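Local structure of citrate synthase (Metallosphaera sedula, 6ABW) at residues L135-S140 against L348-L352; S163-L169 against E181-D186. The protein probably catalyses the condensation of acetyl-CoA with oxaloacetate and water to give citrate and free CoA, a step of the tricarboxylic acid cycle. All coordinates share one frame; numbering follows the deposited sequence.

Contact 1: L135-S140 against L348-L352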
ATOM      1  N   LEU A 135      -2.916  15.537  -7.210  1.00  9.86           N
ATOM      2  CA  LEU A 135      -2.444  14.747  -6.058  1.00  9.31           C
ATOM      3  C   LEU A 135      -1.284  15.456  -5.340  1.00  9.53           C
ATOM      4  O   LEU A 135      -1.206  15.442  -4.124  1.00  9.41           O
ATOM      5  CB  LEU A 135      -2.014  13.326  -6.561  1.00  9.68           C
ATOM      6  CG  LEU A 135      -1.535  12.342  -5.450  1.00 10.31           C
ATOM      7  CD1 LEU A 135      -1.750  10.897  -5.897  1.00 11.06           C
ATOM      8  CD2 LEU A 135      -0.063  12.524  -5.101  1.00 11.15           C
ATOM      9  N   VAL A 136      -0.344  16.011  -6.089  1.00  9.22           N
ATOM     10  CA  VAL A 136       0.809  16.724  -5.500  1.00  9.95           C
ATOM     11  C   VAL A 136       0.344  17.923  -4.663  1.00  9.65           C
ATOM     12  O   VAL A 136       0.795  18.134  -3.534  1.00  9.29           O
ATOM     13  CB  VAL A 136       1.830  17.146  -6.577  1.00 11.70           C
ATOM     14  CG1 VAL A 136       2.833  18.109  -5.960  1.00 12.04           C
ATOM     15  CG2 VAL A 136       2.521  15.872  -7.089  1.00 12.50           C
ATOM     16  N   ALA A 137      -0.604  18.682  -5.186  1.00  9.71           N
ATOM     17  CA  ALA A 137      -1.253  19.696  -4.367  1.00  9.74           C
ATOM     18  C   ALA A 137      -1.876  19.233  -3.102  1.00  8.90           C
ATOM     19  O   ALA A 137      -1.746  19.847  -2.009  1.00  7.95           O
ATOM     20  CB  ALA A 137      -2.346  20.347  -5.214  1.00 10.97           C
ATOM     21  N   ARG A 138      -2.597  18.145  -3.207  1.00  8.45           N
ATOM     22  CA  ARG A 138      -3.263  17.581  -2.050  1.00  8.87           C
ATOM     23  C   ARG A 138      -2.279  16.977  -1.023  1.00  8.63           C
ATOM     24  O   ARG A 138      -2.554  16.977   0.149  1.00  8.84           O
ATOM     25  CB  ARG A 138      -4.315  16.593  -2.502  1.00  9.16           C
ATOM     26  CG  ARG A 138      -5.447  17.345  -3.218  1.00 10.23           C
ATOM     27  CD  ARG A 138      -6.346  16.466  -4.010  1.00 10.24           C
ATOM     28  NE  ARG A 138      -7.353  17.323  -4.627  1.00 11.20           N
ATOM     29  CZ  ARG A 138      -8.166  16.983  -5.623  1.00 11.10           C
ATOM     30  NH1 ARG A 138      -8.089  15.832  -6.242  1.00 12.31           N
ATOM     31  NH2 ARG A 138      -9.063  17.890  -6.061  1.00 12.87           N
ATOM     32  N   ALA A 139      -1.111  16.542  -1.501  1.00  8.76           N
ATOM     33  CA  ALA A 139      -0.002  16.149  -0.614  1.00  8.50           C
ATOM     34  C   ALA A 139       0.423  17.295   0.259  1.00  9.22           C
ATOM     35  O   ALA A 139       0.667  17.106   1.448  1.00  8.23           O
ATOM     36  CB  ALA A 139       1.164  15.553  -1.386  1.00  8.92           C
ATOM     37  N   SER A 140       0.444  18.500  -0.313  1.00  8.68           N
ATOM     38  CA  SER A 140       0.718  19.720   0.464  1.00  8.89           C
ATOM     39  C   SER A 140      -0.312  19.919   1.578  1.00  9.01           C
ATOM     40  O   SER A 140       0.041  20.117   2.767  1.00  9.10           O
ATOM     41  CB  SER A 140       0.764  20.937  -0.505  1.00  9.56           C
ATOM     42  OG  SER A 140       0.993  22.100   0.222  1.00 12.75           O
ATOM     43  N   LEU A 348       6.369  14.254   0.792  1.00  8.08           N
ATOM     44  CA  LEU A 348       5.776  15.385   0.050  1.00  8.30           C
ATOM     45  C   LEU A 348       6.465  15.607  -1.329  1.00  9.43           C
ATOM     46  O   LEU A 348       5.833  15.651  -2.379  1.00  9.78           O
ATOM     47  CB  LEU A 348       5.818  16.653   0.881  1.00 10.92           C
ATOM     48  CG  LEU A 348       5.288  17.926   0.189  1.00 10.83           C
ATOM     49  CD1 LEU A 348       3.903  17.852  -0.396  1.00 12.60           C
ATOM     50  CD2 LEU A 348       5.415  19.135   1.135  1.00 11.56           C
ATOM     51  N   SER A 349       7.790  15.669  -1.283  1.00  7.89           N
ATOM     52  CA  SER A 349       8.609  15.798  -2.463  1.00  8.64           C
ATOM     53  C   SER A 349       8.533  14.577  -3.389  1.00  8.36           C
ATOM     54  O   SER A 349       8.322  14.693  -4.625  1.00  7.46           O
ATOM     55  CB  SER A 349      10.029  15.986  -1.943  1.00  9.20           C
ATOM     56  OG  SER A 349      10.917  15.999  -3.035  1.00 10.30           O
ATOM     57  N   ARG A 350       8.688  13.403  -2.782  1.00  8.46           N
ATOM     58  CA  ARG A 350       8.758  12.165  -3.531  1.00  9.24           C
ATOM     59  C   ARG A 350       7.403  11.758  -4.172  1.00  9.16           C
ATOM     60  O   ARG A 350       7.417  10.978  -5.116  1.00  9.31           O
ATOM     61  CB  ARG A 350       9.358  11.052  -2.662  1.00  9.52           C
ATOM     62  CG  ARG A 350       9.580   9.689  -3.297  1.00  9.99           C
ATOM     63  CD  ARG A 350      10.506   9.759  -4.502  1.00 10.38           C
ATOM     64  NE  ARG A 350      11.778  10.412  -4.196  1.00 11.11           N
ATOM     65  CZ  ARG A 350      12.932   9.804  -3.825  1.00 10.74           C
ATOM     66  NH1 ARG A 350      13.058   8.483  -3.820  1.00 13.19           N
ATOM     67  NH2 ARG A 350      13.996  10.513  -3.517  1.00 10.05           N
ATOM     68  N   THR A 351       6.287  12.355  -3.756  1.00  9.61           N
ATOM     69  CA  THR A 351       5.037  12.117  -4.487  1.00 10.73           C
ATOM     70  C   THR A 351       5.183  12.424  -5.972  1.00 11.46           C
ATOM     71  O   THR A 351       4.586  11.708  -6.788  1.00 11.17           O
ATOM     72  CB  THR A 351       3.792  12.879  -3.946  1.00 12.19           C
ATOM     73  OG1 THR A 351       4.013  14.302  -4.022  1.00 15.29           O
ATOM     74  CG2 THR A 351       3.487  12.428  -2.542  1.00 12.50           C
ATOM     75  N   LEU A 352       6.111  13.367  -6.332  1.00 10.31           N
ATOM     76  CA  LEU A 352       6.311  13.659  -7.704  1.00 10.38           C
ATOM     77  C   LEU A 352       6.948  12.512  -8.406  1.00 10.16           C
ATOM     78  O   LEU A 352       6.420  12.101  -9.433  1.00 11.26           O
ATOM     79  CB  LEU A 352       7.140  14.904  -7.896  1.00 11.01           C
ATOM     80  CG  LEU A 352       7.441  15.289  -9.340  1.00 10.79           C
ATOM     81  CD1 LEU A 352       6.140  15.458 -10.115  1.00 11.49           C
ATOM     82  CD2 LEU A 352       8.263  16.610  -9.437  1.00 11.22           C
TER
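Ala139 presents its methyl directly to the opposing helix, where CB lies 3.7 Å from Leu348 CD1 and 4.1 Å from Thr351 CG2. Apolar contacts of this kind carry most of the join. Leu348 CG stands anti to the backbone N, and from there CD1 reaches across to the neighbouring backbone, 3.5 Å from Ser140 N and about as close to Ala139 C. At the other end Leu135 CD2 comes to 4.0 Å from Thr351 CB.

The segments belong to the long helices 128-151 and 342-365, which here run almost exactly antiparallel, 174° between directions and 9.3 Å between axes. Such a buried helix pair suits the mainly helical citrate synthase fold, and Ala139 facing Leu348, at 5.9 Å between CA atoms, lets the backbones come close.

The one polar side chain at the centre of the interface, Thr351, is satisfied within its own helix: OG1 donates to Leu348 O over 2.8 Å, tilted 28° from the carbonyl plane. With chi1 at 61°, OG1 sits between the backbone N and carbonyl carbon, turned back to that oxygen, while Val136 CG2 packs against it at 3.8 Å. Beyond the pair, Phe56 of helix 56-65 touches both Val136 and Leu352.

Contact 2: S163-L169 against E181-D186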
ATOM      1  N   SER A 163       4.115  30.837  -4.866  1.00 16.76           N
ATOM      2  CA  SER A 163       4.648  29.515  -5.160  1.00 14.28           C
ATOM      3  C   SER A 163       4.104  28.420  -4.231  1.00 13.24           C
ATOM      4  O   SER A 163       3.600  28.673  -3.126  1.00 12.06           O
ATOM      5  CB  SER A 163       6.141  29.503  -5.070  1.00 14.38           C
ATOM      6  OG  SER A 163       6.583  29.673  -3.718  1.00 13.60           O
ATOM      7  N   PHE A 164       4.278  27.209  -4.722  1.00 12.88           N
ATOM      8  CA  PHE A 164       3.884  25.998  -4.002  1.00 12.25           C
ATOM      9  C   PHE A 164       4.563  25.937  -2.691  1.00 11.43           C
ATOM     10  O   PHE A 164       3.921  25.695  -1.672  1.00 12.06           O
ATOM     11  CB  PHE A 164       4.215  24.815  -4.869  1.00 12.52           C
ATOM     12  CG  PHE A 164       3.845  23.442  -4.268  1.00 11.68           C
ATOM     13  CD1 PHE A 164       4.666  22.809  -3.378  1.00 11.55           C
ATOM     14  CD2 PHE A 164       2.671  22.797  -4.667  1.00 12.62           C
ATOM     15  CE1 PHE A 164       4.320  21.514  -2.821  1.00 12.42           C
ATOM     16  CE2 PHE A 164       2.309  21.565  -4.157  1.00 12.02           C
ATOM     17  CZ  PHE A 164       3.174  20.880  -3.263  1.00 11.58           C
ATOM     18  N   ALA A 165       5.869  26.187  -2.695  1.00 10.22           N
ATOM     19  CA  ALA A 165       6.634  26.208  -1.441  1.00 11.30           C
ATOM     20  C   ALA A 165       6.089  27.198  -0.432  1.00 11.46           C
ATOM     21  O   ALA A 165       5.968  26.935   0.752  1.00 11.06           O
ATOM     22  CB  ALA A 165       8.111  26.487  -1.713  1.00 11.79           C
ATOM     23  N   LYS A 166       5.813  28.426  -0.899  1.00 12.79           N
ATOM     24  CA  LYS A 166       5.252  29.437  -0.010  1.00 13.11           C
ATOM     25  C   LYS A 166       3.864  29.084   0.554  1.00 12.30           C
ATOM     26  O   LYS A 166       3.636  29.238   1.749  1.00 12.34           O
ATOM     27  CB  LYS A 166       5.215  30.831  -0.718  1.00 14.92           C
ATOM     28  CG  LYS A 166       4.893  31.910   0.256  1.00 19.12           C
ATOM     29  CD  LYS A 166       4.835  33.236  -0.486  1.00 24.12           C
ATOM     30  CE  LYS A 166       4.392  34.321   0.486  1.00 29.96           C
ATOM     31  NZ  LYS A 166       4.718  35.669  -0.127  1.00 32.68           N
ATOM     32  N   SER A 167       3.004  28.577  -0.283  1.00 12.34           N
ATOM     33  CA  SER A 167       1.647  28.145   0.137  1.00 12.57           C
ATOM     34  C   SER A 167       1.704  27.054   1.197  1.00 11.49           C
ATOM     35  O   SER A 167       0.949  27.093   2.212  1.00 11.92           O
ATOM     36  CB  SER A 167       0.808  27.708  -1.052  1.00 15.01           C
ATOM     37  OG  SER A 167       0.564  28.782  -1.947  1.00 15.22           O
ATOM     38  N   PHE A 168       2.663  26.137   1.019  1.00 11.38           N
ATOM     39  CA  PHE A 168       2.866  25.020   1.956  1.00 10.25           C
ATOM     40  C   PHE A 168       3.380  25.528   3.322  1.00 10.90           C
ATOM     41  O   PHE A 168       2.854  25.205   4.416  1.00  9.98           O
ATOM     42  CB  PHE A 168       3.793  23.947   1.311  1.00 10.22           C
ATOM     43  CG  PHE A 168       4.194  22.902   2.302  1.00 10.08           C
ATOM     44  CD1 PHE A 168       3.215  22.075   2.858  1.00 10.56           C
ATOM     45  CD2 PHE A 168       5.536  22.786   2.778  1.00  9.88           C
ATOM     46  CE1 PHE A 168       3.531  21.120   3.806  1.00 10.67           C
ATOM     47  CE2 PHE A 168       5.850  21.834   3.735  1.00  9.34           C
ATOM     48  CZ  PHE A 168       4.853  20.976   4.231  1.00  9.93           C
ATOM     49  N   LEU A 169       4.372  26.434   3.300  1.00 11.55           N
ATOM     50  CA  LEU A 169       4.892  27.004   4.529  1.00 11.88           C
ATOM     51  C   LEU A 169       3.881  27.887   5.271  1.00 12.46           C
ATOM     52  O   LEU A 169       3.802  27.825   6.483  1.00 12.55           O
ATOM     53  CB  LEU A 169       6.160  27.777   4.281  1.00 12.22           C
ATOM     54  CG  LEU A 169       7.403  27.016   3.811  1.00 13.62           C
ATOM     55  CD1 LEU A 169       8.484  28.011   3.416  1.00 15.93           C
ATOM     56  CD2 LEU A 169       7.902  26.063   4.869  1.00 14.71           C
ATOM     57  N   GLU A 181      13.455  31.447   3.254  1.00 14.49           N
ATOM     58  CA  GLU A 181      12.736  30.258   3.729  1.00 15.94           C
ATOM     59  C   GLU A 181      11.990  29.600   2.571  1.00 15.51           C
ATOM     60  O   GLU A 181      12.036  28.363   2.412  1.00 13.60           O
ATOM     61  CB  GLU A 181      11.814  30.554   4.882  1.00 17.63           C
ATOM     62  CG  GLU A 181      12.469  30.893   6.189  1.00 18.56           C
ATOM     63  CD  GLU A 181      11.427  31.336   7.256  1.00 23.36           C
ATOM     64  OE1 GLU A 181      10.554  32.192   7.041  1.00 27.19           O
ATOM     65  OE2 GLU A 181      11.395  30.735   8.316  1.00 29.84           O
ATOM     66  N   VAL A 182      11.324  30.390   1.732  1.00 12.06           N
ATOM     67  CA  VAL A 182      10.672  29.888   0.604  1.00 12.08           C
ATOM     68  C   VAL A 182      11.631  29.190  -0.331  1.00 12.98           C
ATOM     69  O   VAL A 182      11.334  28.099  -0.821  1.00 11.67           O
ATOM     70  CB  VAL A 182       9.871  30.955  -0.186  1.00 12.35           C
ATOM     71  CG1 VAL A 182       9.325  30.396  -1.457  1.00 13.83           C
ATOM     72  CG2 VAL A 182       8.791  31.488   0.735  1.00 12.59           C
ATOM     73  N   LYS A 183      12.757  29.823  -0.598  1.00 13.09           N
ATOM     74  CA  LYS A 183      13.664  29.279  -1.566  1.00 13.45           C
ATOM     75  C   LYS A 183      14.233  27.904  -1.023  1.00 10.97           C
ATOM     76  O   LYS A 183      14.501  26.937  -1.812  1.00 11.39           O
ATOM     77  CB  LYS A 183      14.768  30.286  -1.849  1.00 17.24           C
ATOM     78  CG  LYS A 183      15.852  29.741  -2.769  1.00 20.31           C
ATOM     79  CD  LYS A 183      15.432  29.499  -4.217  1.00 26.21           C
ATOM     80  CE  LYS A 183      16.586  29.057  -5.146  1.00 27.47           C
ATOM     81  NZ  LYS A 183      16.027  28.710  -6.475  1.00 29.68           N
ATOM     82  N   ALA A 184      14.478  27.835   0.251  1.00 10.17           N
ATOM     83  CA  ALA A 184      15.049  26.589   0.877  1.00 10.67           C
ATOM     84  C   ALA A 184      14.034  25.452   0.742  1.00  9.91           C
ATOM     85  O   ALA A 184      14.371  24.323   0.489  1.00  9.21           O
ATOM     86  CB  ALA A 184      15.403  26.827   2.340  1.00 11.31           C
ATOM     87  N   MET A 185      12.795  25.765   0.977  1.00 11.29           N
ATOM     88  CA  MET A 185      11.695  24.729   0.895  1.00 12.07           C
ATOM     89  C   MET A 185      11.527  24.296  -0.537  1.00 10.77           C
ATOM     90  O   MET A 185      11.398  23.101  -0.849  1.00 11.41           O
ATOM     91  CB  MET A 185      10.431  25.300   1.507  1.00 12.95           C
ATOM     92  CG  MET A 185       9.266  24.280   1.503  1.00 14.64           C
ATOM     93  SD  MET A 185       9.561  23.011   2.755  1.00 17.74           S
ATOM     94  CE  MET A 185       9.182  21.518   1.858  1.00 17.69           C
ATOM     95  N   ASP A 186      11.571  25.239  -1.480  1.00 10.22           N
ATOM     96  CA  ASP A 186      11.480  24.933  -2.867  1.00 11.83           C
ATOM     97  C   ASP A 186      12.628  24.026  -3.284  1.00 11.44           C
ATOM     98  O   ASP A 186      12.459  23.000  -4.036  1.00 11.00           O
ATOM     99  CB  ASP A 186      11.485  26.253  -3.728  1.00 14.52           C
ATOM    100  CG  ASP A 186      11.223  25.976  -5.162  1.00 18.32           C
ATOM    101  OD1 ASP A 186      10.049  25.587  -5.529  1.00 19.11           O
ATOM    102  OD2 ASP A 186      12.214  26.069  -5.940  1.00 19.45           O
TER
HETATM  103  O   HOH W   1       7.456  26.246  -5.152  1.00 15.91           O
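A single water ties the start of one helix to an acidic side chain of the other: it accepts from Ala165 N at 2.9 Å and donates to Asp186 OD1 at 2.7 Å. That same OD1 also accepts from Phe56 N, so OD1 of this buried carboxylate has two partners, the water and the Phe56 amide. Ser163 caps the same helix start, its OG taking the N-H of Lys166 in a nearly straight bond (164°), and Val182 CG1 rests 3.6 Å from that oxygen.

The rest is apolar. Segments 164-169 and 181-186 cross steeply, at 107°, and the methyl of Ala165 fits against the backbone of the second helix, CB lying 3.7 Å from both Val182 O and Asp186 N. Val182 CG2 packs obliquely across CB and CG of Lys166, whose chain then extends away. Leu169 CG stands anti to the carbonyl carbon (chi1 -66°), which brings CD1 to 3.8 Å from Met185 CB and close to Glu181 O, while CD2 meets Met185 CG and SD. With an alanine here in place of Leu169, a gap would probably open beside Met185, and its bent side chain would be freer to turn. The thioether forms a Met-aromatic contact with Phe168: SD lies at the ring edge, 5.2 Å from the centroid of the Phe168 ring, and Met185 CE reaches Phe168 CE2 at 3.8 Å.

These helices, 164-173 and 179-191, follow one another through a short connection, so the contact folds two consecutive helices against each other. Its chemistry divides by place: the polar links gather at the helix start, where backbone N-H groups still need acceptors and the carboxylate would probably be favoured as an anion, while deeper in, close fit among hydrocarbon, sulfur and ring sets how the helices lie.

How the contacts relate
Contact 2 is nested in the chain between the halves of contact 1: helix 128-151 comes first, then helices 164-173 and 179-191, and helix 342-365 closes the outer pair much later. Their centres are 13 Å apart, with contact 1 nearer the middle of the subunit. They touch through helix 164-173, whose Phe164 and Phe168 reach into the first pair: Phe168 CZ is 3.6 Å from Leu348 CD2, and Phe164 CZ lies 3.7 Å from Ser140 CB. The local corner of contact 2 is thus laid against the long-range pairing of contact 1, so the two contacts join in a largely buried interior away from the acetyl-CoA site.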